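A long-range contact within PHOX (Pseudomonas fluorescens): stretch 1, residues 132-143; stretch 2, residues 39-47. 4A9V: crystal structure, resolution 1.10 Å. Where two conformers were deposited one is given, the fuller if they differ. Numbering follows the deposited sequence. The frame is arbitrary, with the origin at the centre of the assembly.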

# COMPACT_ATOMS: atom_id res chain seq x y z
N GLN A 132 14.62 -14.93 -11.59
CA GLN A 132 15.69 -13.97 -11.38
C GLN A 132 15.44 -12.70 -12.19
O GLN A 132 14.88 -12.73 -13.29
CB GLN A 132 17.05 -14.57 -11.77
CG GLN A 132 17.41 -15.85 -11.03
CD GLN A 132 18.71 -16.45 -11.53
OE1 GLN A 132 18.79 -16.92 -12.66
NE2 GLN A 132 19.78 -16.25 -10.77
N PHE A 133 15.94 -11.59 -11.66
CA PHE A 133 15.91 -10.31 -12.34
C PHE A 133 16.72 -10.36 -13.64
O PHE A 133 17.84 -10.89 -13.66
CB PHE A 133 16.47 -9.25 -11.39
CG PHE A 133 16.69 -7.91 -12.03
CD1 PHE A 133 15.66 -7.25 -12.68
CD2 PHE A 133 17.94 -7.30 -11.97
CE1 PHE A 133 15.87 -6.01 -13.25
CE2 PHE A 133 18.14 -6.06 -12.54
CZ PHE A 133 17.12 -5.43 -13.21
N VAL A 134 16.18 -9.75 -14.68
CA VAL A 134 16.86 -9.59 -15.97
C VAL A 134 17.27 -8.13 -16.16
O VAL A 134 16.49 -7.30 -16.63
CB VAL A 134 15.95 -10.03 -17.14
CG1 VAL A 134 16.69 -9.91 -18.46
CG2 VAL A 134 15.47 -11.45 -16.92
N GLN A 135 18.51 -7.82 -15.80
CA GLN A 135 19.06 -6.49 -16.07
C GLN A 135 19.14 -6.28 -17.58
O GLN A 135 19.41 -7.22 -18.32
CB GLN A 135 20.44 -6.34 -15.42
CG GLN A 135 20.94 -4.91 -15.42
CD GLN A 135 22.26 -4.73 -14.70
OE1 GLN A 135 22.64 -5.54 -13.85
NE2 GLN A 135 22.95 -3.65 -15.01
N GLY A 136 18.83 -5.07 -18.04
CA GLY A 136 18.93 -4.76 -19.46
C GLY A 136 17.70 -5.11 -20.29
O GLY A 136 17.69 -4.87 -21.49
N SER A 137 16.65 -5.62 -19.67
CA SER A 137 15.39 -5.84 -20.38
C SER A 137 14.86 -4.52 -20.91
O SER A 137 14.85 -3.52 -20.19
CB SER A 137 14.36 -6.47 -19.45
OG SER A 137 13.08 -6.47 -20.06
N ARG A 138 14.23 -4.56 -22.08
CA ARG A 138 13.60 -3.38 -22.64
C ARG A 138 12.39 -2.91 -21.82
O ARG A 138 11.97 -1.76 -21.94
CB ARG A 138 13.19 -3.63 -24.09
CG ARG A 138 11.92 -4.45 -24.25
CD ARG A 138 11.42 -4.45 -25.69
NE ARG A 138 10.92 -3.14 -26.11
CZ ARG A 138 9.63 -2.80 -26.13
NH1 ARG A 138 8.70 -3.73 -25.97
NH2 ARG A 138 9.28 -1.58 -26.51
N TYR A 139 11.88 -3.77 -20.94
CA TYR A 139 10.73 -3.42 -20.11
C TYR A 139 11.14 -2.74 -18.80
O TYR A 139 10.29 -2.20 -18.10
CB TYR A 139 9.90 -4.67 -19.83
CG TYR A 139 9.23 -5.22 -21.07
CD1 TYR A 139 8.10 -4.62 -21.59
CD2 TYR A 139 9.82 -6.25 -21.79
CE1 TYR A 139 7.52 -5.07 -22.75
CE2 TYR A 139 9.28 -6.68 -22.99
CZ TYR A 139 8.12 -6.09 -23.46
OH TYR A 139 7.57 -6.51 -24.65
N ASN A 140 12.40 -2.85 -18.42
CA ASN A 140 12.82 -2.28 -17.14
C ASN A 140 12.66 -0.77 -17.17
O ASN A 140 13.05 -0.13 -18.15
CB ASN A 140 14.27 -2.63 -16.83
CG ASN A 140 14.48 -4.11 -16.55
OD1 ASN A 140 13.53 -4.89 -16.40
ND2 ASN A 140 15.74 -4.49 -16.41
N ARG A 141 12.18 -0.19 -16.08
CA ARG A 141 11.86 1.22 -16.09
C ARG A 141 11.77 1.75 -14.67
O ARG A 141 11.20 1.10 -13.80
CB ARG A 141 10.51 1.42 -16.79
CG ARG A 141 10.12 2.85 -16.98
CD ARG A 141 8.75 2.96 -17.61
NE ARG A 141 8.43 4.35 -17.84
CZ ARG A 141 7.35 4.78 -18.48
NH1 ARG A 141 6.37 3.93 -18.77
NH2 ARG A 141 7.23 6.08 -18.73
N ARG A 142 12.26 2.96 -14.47
CA ARG A 142 11.92 3.76 -13.29
C ARG A 142 10.89 4.82 -13.65
O ARG A 142 11.08 5.60 -14.58
CB ARG A 142 13.15 4.42 -12.68
CG ARG A 142 14.08 3.49 -11.94
CD ARG A 142 13.39 2.67 -10.85
NE ARG A 142 12.47 3.45 -10.02
CZ ARG A 142 12.84 4.44 -9.22
NH1 ARG A 142 14.12 4.63 -8.93
NH2 ARG A 142 11.93 5.25 -8.70
N ILE A 143 9.84 4.89 -12.84
CA ILE A 143 8.97 6.04 -12.75
C ILE A 143 9.23 6.63 -11.38
O ILE A 143 9.26 5.90 -10.39
CB ILE A 143 7.50 5.61 -12.92
CG1 ILE A 143 7.30 4.97 -14.30
CG2 ILE A 143 6.58 6.80 -12.74
CD1 ILE A 143 6.14 4.02 -14.40
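Stretch 2 (39-47) GQPLHKNGP

Stretch 2 lies on stretch 1 as an irregular segment, held at its middle by three hydrogen bonds to backbone carbonyls and flanked by a small apolar patch. It forms no regular helix or strand; Gln40 and Pro41 have extended backbone angles (phi/psi -63/124° and -64/140°), and the chain then folds into a type II turn from His43 to Gly46. The backbones come closest where stretch 1 makes its own type II turn, Val134 to Ser137: the CA atoms of Gly136 and His43 are 4.2 Å apart, those of Gln135 and Leu42 5.3 Å; the numbering rises together, so the chains run locally in the same direction.

Leu42 O is the focal acceptor, receiving Gly136 N at 2.9 Å (N-H...O 172°) and Asn140 ND2 at 2.9 Å (160°). Asn140 ND2 also donates to Val134 O, 2.9 Å away, so one amide ties both stretches together. Gln135 NE2 reaches His43 O at 2.9 Å and 174°; that same carbonyl accepts Gly46 N at 3.0 Å within the turn.

The Leu42 CA-to-CB bond points away overall, yet its m,t rotamer brings CD2 to 3.9 Å from Phe133 CZ and CD1 to 3.8 Å from Arg142 CD. Phe133 CE2 lies 3.7 Å from Gln40 CG. Waters supplement these contacts, one joining His43 ND1 to Ser137 O, each at 2.7 Å from the water oxygen.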

# COMPACT_ATOMS: atom_id res chain seq x y z
N GLY A 39 18.92 0.12 -5.17
CA GLY A 39 20.18 0.54 -5.75
C GLY A 39 20.64 -0.27 -6.95
O GLY A 39 21.59 0.13 -7.63
N GLN A 40 19.99 -1.39 -7.23
CA GLN A 40 20.37 -2.23 -8.37
C GLN A 40 20.18 -1.47 -9.68
O GLN A 40 19.07 -1.07 -10.00
CB GLN A 40 19.48 -3.47 -8.38
CG GLN A 40 19.66 -4.36 -9.60
CD GLN A 40 21.05 -4.94 -9.69
OE1 GLN A 40 21.57 -5.50 -8.72
NE2 GLN A 40 21.67 -4.83 -10.87
N PRO A 41 21.24 -1.34 -10.50
CA PRO A 41 21.01 -0.75 -11.81
C PRO A 41 20.07 -1.60 -12.66
O PRO A 41 20.19 -2.83 -12.68
CB PRO A 41 22.41 -0.67 -12.43
CG PRO A 41 23.23 -1.64 -11.66
CD PRO A 41 22.67 -1.62 -10.27
N LEU A 42 19.17 -0.94 -13.38
CA LEU A 42 18.19 -1.66 -14.18
C LEU A 42 18.64 -1.92 -15.60
O LEU A 42 18.13 -2.85 -16.23
CB LEU A 42 16.87 -0.89 -14.21
CG LEU A 42 16.20 -0.65 -12.86
CD1 LEU A 42 14.79 -0.12 -13.09
CD2 LEU A 42 16.16 -1.90 -11.99
N HIS A 43 19.51 -1.07 -16.14
CA HIS A 43 19.82 -1.08 -17.57
C HIS A 43 21.20 -1.58 -17.85
O HIS A 43 22.05 -1.68 -16.95
CB HIS A 43 19.62 0.31 -18.15
CG HIS A 43 18.26 0.89 -17.87
ND1 HIS A 43 17.12 0.23 -18.16
CD2 HIS A 43 17.89 2.06 -17.23
CE1 HIS A 43 16.07 0.97 -17.76
NE2 HIS A 43 16.54 2.11 -17.23
N LYS A 44 21.42 -2.01 -19.08
CA LYS A 44 22.72 -2.52 -19.47
C LYS A 44 23.80 -1.48 -19.17
O LYS A 44 23.68 -0.31 -19.53
CB LYS A 44 22.74 -2.90 -20.95
CG LYS A 44 24.03 -3.56 -21.39
CD LYS A 44 23.91 -4.11 -22.79
CE LYS A 44 25.27 -4.25 -23.46
NZ LYS A 44 25.15 -4.84 -24.82
N ASN A 45 24.88 -1.95 -18.56
CA ASN A 45 26.01 -1.10 -18.20
C ASN A 45 25.64 0.02 -17.23
O ASN A 45 26.39 0.98 -17.08
CB ASN A 45 26.66 -0.50 -19.44
CG ASN A 45 27.31 -1.55 -20.32
OD1 ASN A 45 27.79 -2.57 -19.82
ND2 ASN A 45 27.22 -1.36 -21.63
N GLY A 46 24.55 -0.17 -16.50
CA GLY A 46 24.10 0.87 -15.58
C GLY A 46 25.01 0.99 -14.37
O GLY A 46 25.81 0.11 -14.08
N PRO A 47 24.85 2.08 -13.62
CA PRO A 47 25.75 2.38 -12.52
C PRO A 47 25.55 1.42 -11.35
O PRO A 47 24.44 1.26 -10.85
CB PRO A 47 25.38 3.82 -12.14
CG PRO A 47 23.97 3.98 -12.62
CD PRO A 47 23.89 3.17 -13.88
O HOH W 1 24.38 -5.63 -11.68
O HOH W 2 14.29 4.00 -16.63
O HOH W 3 17.06 -1.93 -19.81
O HOH W 4 25.57 -2.65 -14.02